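Local coordinates for protein polyporopepsin (Irpex lacteus, PDB 1WKR) that cleaves peptide bonds as a pepsin-like aspartic endopeptidase of broad specificity with milk-clotting activity, and is inhibited by pepstatin, at residues L30-G34 against V211-T215; L105-V110 against S124-D130; S146-T150 against L310-R315; T215-A221 against D305-T311. All coordinates share one frame; numbering follows the deposited sequence.

Contact 1. Residues L30-G34 against V211-T215; sequences LVDTG and VDTGT
Thr-213 lays its hydroxyl over the backbone of residues 31-33, at the end of strand 25-32, where OG1 donates to Val-31 O at 2.7 Å and accepts from Thr-33 N at 2.9 Å. The donor stands well above the carbonyl plane of Val-31 rather than on a lone pair. Thr-33 returns the grip: its OG1 takes the N-H of Thr-213 in a nearly straight bond (3.0 Å, 164°) and gives its proton to Val-211 O. Both threonines hold OG1 between their own backbone N and carbonyl carbon (chi1 58° for Thr-213), which turns each hydroxyl onto the other segment's main chain, while the two CG2 methyls pack together at 3.8 Å. This reciprocal threonine exchange is the fireman's grip of pepsin-like proteases, built from the two Asp-Thr-Gly motifs, and it brings the carboxylates of the active-site aspartates Asp-32 and Asp-212 together, OD1 beside OD1. The two groups are nearly coplanar, 19° apart, with Asp-32 OD1 2.9 Å from Asp-212 OD1. In each Asx turn OD1 is met from above the carboxylate plane by the amide two residues on, Gly-34 N for Asp-32 and Gly-214 N for Asp-212. The outer oxygens are held by hydroxyls, Asp-32 OD2 by Ser-35 and Asp-212 OD2 by Thr-215 OG1 at 2.9 Å. Asp-32 OD1 and Asp-212 OD2 also hydrogen-bond a modified side chain of the bound inhibitor. Gly-214 CA comes within 3.4 Å of Asp-32 OD1. Farther out, one water donates to Thr-33 O and Val-211 O.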
# COMPACT_ATOMS: atom_id res chain seq x y z
N LEU A 30 9.25 2.81 -3.32
CA LEU A 30 7.79 2.72 -3.26
C LEU A 30 7.36 2.09 -1.94
O LEU A 30 7.83 1.01 -1.57
CB LEU A 30 7.36 1.88 -4.46
CG LEU A 30 5.84 1.82 -4.78
CD1 LEU A 30 5.62 1.53 -6.27
CD2 LEU A 30 5.14 0.72 -3.95
N VAL A 31 6.47 2.76 -1.23
CA VAL A 31 6.00 2.28 0.08
C VAL A 31 5.03 1.12 -0.12
O VAL A 31 3.90 1.32 -0.62
CB VAL A 31 5.32 3.38 0.87
CG1 VAL A 31 4.73 2.85 2.18
CG2 VAL A 31 6.30 4.53 1.13
N ASP A 32 5.43 -0.10 0.28
CA ASP A 32 4.59 -1.28 -0.01
C ASP A 32 4.35 -2.13 1.22
O ASP A 32 5.20 -2.89 1.66
CB ASP A 32 5.29 -2.11 -1.11
CG ASP A 32 4.41 -3.12 -1.74
OD1 ASP A 32 3.15 -3.07 -1.52
OD2 ASP A 32 4.90 -4.02 -2.47
N THR A 33 3.13 -2.07 1.77
CA THR A 33 2.69 -3.01 2.82
C THR A 33 2.24 -4.32 2.23
O THR A 33 1.95 -5.23 3.01
CB THR A 33 1.64 -2.42 3.73
OG1 THR A 33 0.45 -2.10 2.94
CG2 THR A 33 2.11 -1.13 4.44
N GLY A 34 2.22 -4.47 0.89
CA GLY A 34 1.84 -5.72 0.24
C GLY A 34 3.00 -6.61 -0.17
O GLY A 34 2.76 -7.62 -0.83
N VAL A 211 -4.71 -5.04 3.24
CA VAL A 211 -4.53 -3.57 3.21
C VAL A 211 -3.18 -3.31 2.64
O VAL A 211 -2.15 -3.74 3.22
CB VAL A 211 -4.71 -2.99 4.63
CG1 VAL A 211 -4.54 -1.47 4.57
CG2 VAL A 211 -6.05 -3.38 5.24
N ASP A 212 -3.12 -2.63 1.51
CA ASP A 212 -1.89 -2.59 0.71
C ASP A 212 -1.67 -1.18 0.16
O ASP A 212 -2.31 -0.77 -0.80
CB ASP A 212 -1.98 -3.62 -0.42
CG ASP A 212 -0.72 -3.70 -1.17
OD1 ASP A 212 0.31 -3.07 -0.83
OD2 ASP A 212 -0.66 -4.47 -2.23
N THR A 213 -0.68 -0.49 0.71
CA THR A 213 -0.28 0.81 0.21
C THR A 213 0.20 0.78 -1.23
O THR A 213 0.20 1.82 -1.89
CB THR A 213 0.84 1.42 1.08
OG1 THR A 213 1.96 0.52 1.10
CG2 THR A 213 0.39 1.67 2.55
N GLY A 214 0.72 -0.39 -1.68
CA GLY A 214 1.32 -0.57 -3.02
C GLY A 214 0.38 -1.13 -4.03
O GLY A 214 0.81 -1.60 -5.11
N THR A 215 -0.94 -1.16 -3.74
CA THR A 215 -1.97 -1.37 -4.79
C THR A 215 -2.68 -0.04 -4.95
O THR A 215 -3.15 0.54 -3.97
CB THR A 215 -2.94 -2.47 -4.40
OG1 THR A 215 -2.27 -3.74 -4.48
CG2 THR A 215 -4.13 -2.56 -5.33
O HOH W 1 2.64 3.05 -2.54
O HOH W 2 -0.67 -6.23 2.97

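Contact 2. Residues L105-V110 against S124-D130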
# COMPACT_ATOMS: atom_id res chain seq x y z
N LEU A 105 10.23 -0.17 -0.74
CA LEU A 105 10.42 -0.27 0.72
C LEU A 105 9.42 -1.33 1.23
O LEU A 105 8.21 -1.08 1.21
CB LEU A 105 10.21 1.06 1.41
CG LEU A 105 10.53 1.04 2.93
CD1 LEU A 105 12.03 1.01 3.13
CD2 LEU A 105 9.92 2.19 3.63
N GLY A 106 9.93 -2.51 1.60
CA GLY A 106 9.08 -3.66 1.88
C GLY A 106 8.69 -3.70 3.34
O GLY A 106 9.50 -4.03 4.22
N VAL A 107 7.46 -3.27 3.61
CA VAL A 107 6.93 -3.14 5.00
C VAL A 107 5.73 -4.07 5.23
O VAL A 107 5.06 -3.97 6.26
CB VAL A 107 6.67 -1.68 5.39
CG1 VAL A 107 7.99 -0.96 5.68
CG2 VAL A 107 5.89 -0.91 4.30
N GLY A 108 5.55 -5.04 4.34
CA GLY A 108 4.69 -6.20 4.58
C GLY A 108 5.28 -7.05 5.68
O GLY A 108 6.40 -6.82 6.19
N PRO A 109 4.56 -8.08 6.10
CA PRO A 109 5.06 -9.00 7.16
C PRO A 109 6.21 -9.83 6.61
O PRO A 109 6.25 -10.23 5.46
CB PRO A 109 3.84 -9.88 7.48
CG PRO A 109 2.67 -9.06 6.95
CD PRO A 109 3.18 -8.45 5.69
N VAL A 110 7.16 -10.13 7.53
CA VAL A 110 8.39 -10.84 7.08
C VAL A 110 8.09 -12.17 6.46
O VAL A 110 8.93 -12.62 5.62
CB VAL A 110 9.37 -10.99 8.29
CG1 VAL A 110 8.82 -11.85 9.39
CG2 VAL A 110 10.76 -11.45 7.80
N SER A 124 14.09 -16.35 5.89
CA SER A 124 13.37 -15.05 5.93
C SER A 124 14.35 -13.90 5.93
O SER A 124 15.57 -14.04 6.23
CB SER A 124 12.58 -14.97 7.19
OG SER A 124 13.39 -14.78 8.31
N ILE A 125 13.86 -12.70 5.59
CA ILE A 125 14.66 -11.47 5.46
C ILE A 125 14.01 -10.44 6.36
O ILE A 125 13.04 -9.74 5.94
CB ILE A 125 14.73 -10.93 4.05
CG1 ILE A 125 15.09 -12.03 3.02
CG2 ILE A 125 15.73 -9.80 3.99
CD1 ILE A 125 14.96 -11.53 1.62
N PRO A 126 14.44 -10.26 7.62
CA PRO A 126 13.88 -9.25 8.53
C PRO A 126 13.68 -7.91 7.82
O PRO A 126 14.57 -7.40 7.13
CB PRO A 126 14.85 -9.19 9.66
CG PRO A 126 15.44 -10.59 9.74
CD PRO A 126 15.55 -11.07 8.27
N THR A 127 12.51 -7.30 8.04
CA THR A 127 12.18 -6.07 7.32
C THR A 127 12.76 -4.88 8.00
O THR A 127 13.28 -4.97 9.14
CB THR A 127 10.65 -5.93 7.26
OG1 THR A 127 10.16 -5.71 8.60
CG2 THR A 127 9.95 -7.16 6.68
N VAL A 128 12.69 -3.74 7.34
CA VAL A 128 13.16 -2.51 7.97
C VAL A 128 12.50 -2.29 9.29
O VAL A 128 13.17 -1.90 10.28
CB VAL A 128 13.00 -1.27 7.05
CG1 VAL A 128 13.94 -1.40 5.86
CG2 VAL A 128 11.57 -1.03 6.60
N THR A 129 11.18 -2.55 9.42
CA THR A 129 10.48 -2.32 10.68
C THR A 129 10.99 -3.29 11.75
O THR A 129 11.26 -2.90 12.89
CB THR A 129 8.97 -2.52 10.48
OG1 THR A 129 8.60 -1.87 9.24
CG2 THR A 129 8.20 -1.90 11.61
N ASP A 130 11.12 -4.58 11.39
CA ASP A 130 11.65 -5.58 12.31
C ASP A 130 13.04 -5.20 12.82
O ASP A 130 13.29 -5.34 14.02
CB ASP A 130 11.77 -6.95 11.59
CG ASP A 130 10.50 -7.59 11.32
OD1 ASP A 130 9.49 -7.34 11.98
OD2 ASP A 130 10.50 -8.47 10.37
O HOH W 3 12.15 -4.56 4.38
O HOH W 4 6.21 -3.36 8.80
O HOH W 5 7.37 -5.93 8.58
O HOH W 6 7.55 -8.40 9.85
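Val-110 fits its CG2 methyl against the turn that leads into helix 128-134, reaching Ile-125 O at 3.4 Å and the CB of Ser-124. That methyl stands anti to the backbone N (chi1 64° places CG1 in the other position, between N and carbonyl carbon), while Val-110 CB rests 3.5 Å from Asp-130 OD2, the two side chains crossing at about a right angle. Thr-127 has its hydroxyl between N and C, turned to the helix it precedes; its CG2 points instead to the facing chain and meets Gly-108 O at 3.6 Å. At the other end Val-107 CG1, beside its own N, touches Val-128 CG2 at 3.7 Å and also lies against Thr-129 OG1. Leu-105 CD1 reaches both methyls of Val-128, which also touches Ile-84 and Leu-79. No direct hydrogen bond joins the segments. Four waters bridge them: one donates to Gly-106 O and accepts from Val-128 N, another links Val-110 N with Asp-130 OD2, and two more tie the carbonyls of Val-107 and Gly-108 to the hydroxyls of Thr-129 and Thr-127. Asp-130 keeps its OD1 on Asn-141, and its OD2 takes the N-H of Thr-127 on the anti side, tilted well out of the carboxylate plane, in a long, straight bond (3.3 Å, 173°). Thr-127 OG1 accepts in turn from Asp-130 N at 3.2 Å. This reciprocal pair is a capping box at the start of helix 128-134, set beside the chain that leaves strand 103-106, next to the strand carrying Asp-32 in the pepsin fold.

Contact 3. Residues S146-T150 against L310-R315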
# COMPACT_ATOMS: atom_id res chain seq x y z
N SER A 146 0.26 7.65 7.00
CA SER A 146 -0.63 8.72 6.60
C SER A 146 -0.52 8.99 5.12
O SER A 146 0.57 9.40 4.63
CB SER A 146 -0.32 9.97 7.38
OG SER A 146 -1.06 11.10 6.88
N PHE A 147 -1.60 8.75 4.37
CA PHE A 147 -1.78 9.23 3.00
C PHE A 147 -2.88 10.27 2.99
O PHE A 147 -3.68 10.35 3.92
CB PHE A 147 -2.13 8.08 2.05
CG PHE A 147 -1.05 7.03 1.80
CD1 PHE A 147 0.23 7.18 2.21
CD2 PHE A 147 -1.38 5.93 1.04
CE1 PHE A 147 1.22 6.23 1.88
CE2 PHE A 147 -0.43 4.95 0.71
CZ PHE A 147 0.87 5.13 1.13
N GLU A 148 -2.91 11.11 1.95
CA GLU A 148 -3.92 12.14 1.81
C GLU A 148 -4.30 12.28 0.36
O GLU A 148 -3.48 11.99 -0.53
CB GLU A 148 -3.36 13.49 2.31
CG GLU A 148 -3.05 13.50 3.77
CD GLU A 148 -2.47 14.81 4.27
OE1 GLU A 148 -2.28 15.78 3.47
OE2 GLU A 148 -2.21 14.83 5.52
N PRO A 149 -5.52 12.76 0.06
CA PRO A 149 -5.87 13.01 -1.35
C PRO A 149 -4.94 14.05 -1.96
O PRO A 149 -4.31 14.84 -1.26
CB PRO A 149 -7.31 13.56 -1.25
CG PRO A 149 -7.80 13.08 0.10
CD PRO A 149 -6.58 13.18 1.00
N THR A 150 -4.90 14.04 -3.28
CA THR A 150 -4.00 14.95 -3.98
C THR A 150 -4.72 15.62 -5.19
O THR A 150 -5.65 15.05 -5.75
CB THR A 150 -2.81 14.20 -4.39
OG1 THR A 150 -1.83 15.17 -4.90
CG2 THR A 150 -3.04 13.20 -5.52
N LEU A 310 -4.10 2.20 -2.02
CA LEU A 310 -3.73 3.61 -1.80
C LEU A 310 -4.91 4.54 -1.85
O LEU A 310 -5.00 5.44 -1.03
CB LEU A 310 -2.70 3.97 -2.93
CG LEU A 310 -2.22 5.41 -2.97
CD1 LEU A 310 -0.86 5.42 -3.70
CD2 LEU A 310 -3.18 6.33 -3.71
N THR A 311 -5.87 4.30 -2.75
CA THR A 311 -7.00 5.19 -2.92
C THR A 311 -7.93 5.10 -1.73
O THR A 311 -8.62 6.09 -1.40
CB THR A 311 -7.74 4.91 -4.23
OG1 THR A 311 -7.97 3.45 -4.34
CG2 THR A 311 -6.98 5.42 -5.45
N PHE A 312 -7.99 3.97 -1.03
CA PHE A 312 -8.71 3.86 0.22
C PHE A 312 -7.93 4.55 1.34
O PHE A 312 -8.51 5.32 2.15
CB PHE A 312 -8.89 2.34 0.53
CG PHE A 312 -9.57 2.04 1.86
CD1 PHE A 312 -8.82 1.87 3.02
CD2 PHE A 312 -10.94 1.86 1.95
CE1 PHE A 312 -9.42 1.55 4.22
CE2 PHE A 312 -11.54 1.54 3.18
CZ PHE A 312 -10.75 1.42 4.31
N LEU A 313 -6.62 4.32 1.40
CA LEU A 313 -5.79 4.84 2.48
C LEU A 313 -5.56 6.32 2.40
O LEU A 313 -5.16 6.96 3.37
CB LEU A 313 -4.47 4.08 2.49
CG LEU A 313 -4.62 2.59 2.79
CD1 LEU A 313 -3.33 1.84 2.53
CD2 LEU A 313 -5.09 2.36 4.22
N GLU A 314 -5.83 6.97 1.23
CA GLU A 314 -5.86 8.41 1.17
C GLU A 314 -6.93 9.02 2.08
O GLU A 314 -6.89 10.21 2.38
CB GLU A 314 -6.04 8.91 -0.26
CG GLU A 314 -4.81 8.79 -1.13
CD GLU A 314 -5.06 9.12 -2.57
OE1 GLU A 314 -6.10 8.65 -3.10
OE2 GLU A 314 -4.26 9.80 -3.21
N ARG A 315 -7.90 8.19 2.49
CA ARG A 315 -9.02 8.63 3.32
C ARG A 315 -8.97 8.09 4.74
O ARG A 315 -9.81 8.52 5.55
CB ARG A 315 -10.32 8.26 2.65
CG ARG A 315 -10.52 8.84 1.26
CD ARG A 315 -10.63 10.34 1.26
NE ARG A 315 -10.75 10.95 -0.09
CZ ARG A 315 -11.67 11.83 -0.41
NH1 ARG A 315 -12.72 12.15 0.36
NH2 ARG A 315 -11.60 12.39 -1.64
O HOH W 7 -4.20 8.43 5.85
O HOH W 8 -6.32 11.35 4.78
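Phe-147 packs its ring obliquely on helix 310-313, with CD2 3.9 Å from Leu-313 CB and CE2 4.1 Å from Leu-310 CG. Its CG lies anti to the carbonyl carbon (chi1 -68°), which tips the ring to the helix; the ring also stacks with Tyr-14 of strand 14-20. A different kind of packing sets the proline ring of Pro-149 against the guanidinium end of Arg-315, CG 3.6 Å from NE, the two side chains crossing at about a right angle. Glu-314 runs extended along the backbone of the other segment, its CG 3.5 Å from Glu-148 O. In the pepsin-like fold this joins the loop after strand 142-146 to the short helix ahead of strand 316-321, a partner of strand 142-146 in the sheet. Polar links across it are indirect: one water donates to both Phe-147 O and Glu-314 O, and another bridges Phe-147 O and Leu-313 O. Close carbon-oxygen approaches fill the seam, Pro-149 CD to Glu-314 O at 3.3 Å and the CA-H of Glu-148 to the same oxygen. The charged ends find their partners outside the two segments: Glu-314 OE2 on Asn-9, and Arg-315 on Ala-337 O through NH1 and Asn-270 through NH2.

Contact 4. Residues T215-A221 against D305-T311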
# COMPACT_ATOMS: atom_id res chain seq x y z
N THR A 215 -0.94 -1.16 -3.74
CA THR A 215 -1.97 -1.37 -4.79
C THR A 215 -2.68 -0.04 -4.95
O THR A 215 -3.15 0.54 -3.97
CB THR A 215 -2.94 -2.47 -4.40
OG1 THR A 215 -2.27 -3.74 -4.48
CG2 THR A 215 -4.13 -2.56 -5.33
N THR A 216 -2.80 0.47 -6.18
CA THR A 216 -3.39 1.78 -6.38
C THR A 216 -4.88 1.77 -6.03
O THR A 216 -5.39 2.59 -5.26
CB THR A 216 -3.24 2.25 -7.83
OG1 THR A 216 -1.87 2.14 -8.22
CG2 THR A 216 -3.68 3.70 -7.99
N LEU A 217 -5.62 0.90 -6.69
CA LEU A 217 -7.06 0.88 -6.64
C LEU A 217 -7.58 0.19 -5.37
O LEU A 217 -6.83 -0.46 -4.65
CB LEU A 217 -7.61 0.15 -7.90
CG LEU A 217 -7.24 0.83 -9.22
CD1 LEU A 217 -7.98 0.14 -10.37
CD2 LEU A 217 -7.54 2.34 -9.28
N THR A 218 -8.86 0.40 -5.09
CA THR A 218 -9.56 -0.34 -4.08
C THR A 218 -10.18 -1.54 -4.79
O THR A 218 -11.20 -1.35 -5.55
CB THR A 218 -10.54 0.58 -3.37
OG1 THR A 218 -9.79 1.61 -2.71
CG2 THR A 218 -11.37 -0.13 -2.30
N LEU A 219 -9.55 -2.68 -4.73
CA LEU A 219 -9.94 -3.82 -5.54
C LEU A 219 -10.83 -4.76 -4.77
O LEU A 219 -10.60 -5.06 -3.58
CB LEU A 219 -8.69 -4.60 -6.01
CG LEU A 219 -7.72 -3.84 -6.92
CD1 LEU A 219 -6.52 -4.77 -7.26
CD2 LEU A 219 -8.43 -3.38 -8.18
N ILE A 220 -11.86 -5.26 -5.45
CA ILE A 220 -12.81 -6.20 -4.84
C ILE A 220 -13.04 -7.38 -5.74
O ILE A 220 -12.92 -7.28 -6.97
CB ILE A 220 -14.16 -5.46 -4.46
CG1 ILE A 220 -14.83 -4.86 -5.72
CG2 ILE A 220 -13.85 -4.39 -3.43
CD1 ILE A 220 -16.15 -4.14 -5.40
N ALA A 221 -13.36 -8.51 -5.13
CA ALA A 221 -13.59 -9.75 -5.88
C ALA A 221 -14.57 -9.54 -7.04
O ALA A 221 -15.44 -8.70 -6.95
CB ALA A 221 -14.14 -10.83 -4.94
N ASP A 305 -9.83 -11.60 -0.96
CA ASP A 305 -10.99 -11.25 -1.82
C ASP A 305 -11.14 -9.75 -2.00
O ASP A 305 -12.14 -9.29 -2.59
CB ASP A 305 -12.25 -11.84 -1.19
CG ASP A 305 -12.30 -13.35 -1.14
OD1 ASP A 305 -11.47 -14.04 -1.80
OD2 ASP A 305 -13.22 -13.88 -0.47
N PHE A 306 -10.20 -8.99 -1.46
CA PHE A 306 -10.17 -7.54 -1.66
C PHE A 306 -8.76 -7.02 -1.36
O PHE A 306 -8.02 -7.70 -0.62
CB PHE A 306 -11.24 -6.80 -0.75
CG PHE A 306 -10.97 -6.96 0.72
CD1 PHE A 306 -10.04 -6.18 1.39
CD2 PHE A 306 -11.65 -7.93 1.46
CE1 PHE A 306 -9.79 -6.32 2.73
CE2 PHE A 306 -11.42 -8.08 2.82
CZ PHE A 306 -10.50 -7.29 3.44
N ILE A 307 -8.49 -5.86 -1.90
CA ILE A 307 -7.26 -5.10 -1.54
C ILE A 307 -7.74 -3.68 -1.25
O ILE A 307 -8.17 -2.96 -2.18
CB ILE A 307 -6.17 -5.13 -2.61
CG1 ILE A 307 -5.76 -6.57 -2.93
CG2 ILE A 307 -4.99 -4.33 -2.13
CD1 ILE A 307 -4.74 -6.74 -4.03
N ASN A 308 -7.61 -3.24 0.00
CA ASN A 308 -7.83 -1.82 0.34
C ASN A 308 -6.53 -1.11 0.01
O ASN A 308 -5.54 -1.21 0.76
CB ASN A 308 -8.21 -1.66 1.81
CG ASN A 308 -9.51 -2.32 2.19
OD1 ASN A 308 -10.31 -2.76 1.36
ND2 ASN A 308 -9.76 -2.39 3.51
N GLY A 309 -6.51 -0.41 -1.13
CA GLY A 309 -5.29 0.18 -1.67
C GLY A 309 -5.07 1.60 -1.32
O GLY A 309 -5.72 2.17 -0.43
N LEU A 310 -4.10 2.20 -2.02
CA LEU A 310 -3.73 3.61 -1.80
C LEU A 310 -4.91 4.54 -1.85
O LEU A 310 -5.00 5.44 -1.03
CB LEU A 310 -2.70 3.97 -2.93
CG LEU A 310 -2.22 5.41 -2.97
CD1 LEU A 310 -0.86 5.42 -3.70
CD2 LEU A 310 -3.18 6.33 -3.71
N THR A 311 -5.87 4.30 -2.75
CA THR A 311 -7.00 5.19 -2.92
C THR A 311 -7.93 5.10 -1.73
O THR A 311 -8.62 6.09 -1.40
CB THR A 311 -7.74 4.91 -4.23
OG1 THR A 311 -7.97 3.45 -4.34
CG2 THR A 311 -6.98 5.42 -5.45
O HOH W 9 -11.57 -3.39 -1.02
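Ile-307 sits beside Leu-219 as an antiparallel hydrogen-bonded pair joining strands 218-220 and 306-308 in the C-terminal lobe of the pepsin-like fold, the strand axes at 167°. Ile-307 N donates to Leu-219 O at 2.8 Å, Leu-219 N to Ile-307 O, and two residues on Ala-221 N to Asp-305 O. Side by side on the same face, the ends of Leu-219 and Ile-307 meet at their CD1 methyls, while Ile-307 CG2, anti to its N, lies 3.6 Å from Thr-215 CB. Ile-220 and Phe-306 form the non-hydrogen-bonded pair with side chains on the other face, where Ile-191 and Leu-204 touch Phe-306. Near helix 310-313 the link changes: Leu-310 N reaches Thr-215 O almost end on (2.7 Å), and Thr-311 N donates to Thr-216 O. Gly-309 slips its CA against Leu-217 O at 3.4 Å. Outward, Ile-307 also touches Asp-212 and a modified side chain of the bound inhibitor, whose backbone is hydrogen-bonded by Thr-216; Thr-216 OG1 also bonds Val-12 O. Thr-311 OG1, with chi1 48°, gives its proton to Thr-216 O on a lone pair in the carbonyl plane (2.9 Å) and receives one from Thr-218 OG1 at 3.1 Å.

Overall arrangement
The centre of contact 1 lies about 2 Å from the chain centre, and the centres of contacts 2, 3 and 4 stand about 12, 12 and 10 Å from it. Contact 2 is nested within the loop closed by contact 1 and precedes contacts 3 and 4 along the chain; contacts 1 and 3 alternate their segments. Contacts 3 and 4 share Leu-310 and Thr-311 of helix 310-313, contact 4 nested inside contact 3, while Thr-215 belongs to contacts 1 and 4. Contacts 2 and 3, centres about 22 Å apart, lie on opposite sides of the chain centre. Both aspartate segments are touched directly: Leu-105 and Val-107 bond residues 30-32, and Asn-308 O meets Asp-212 N.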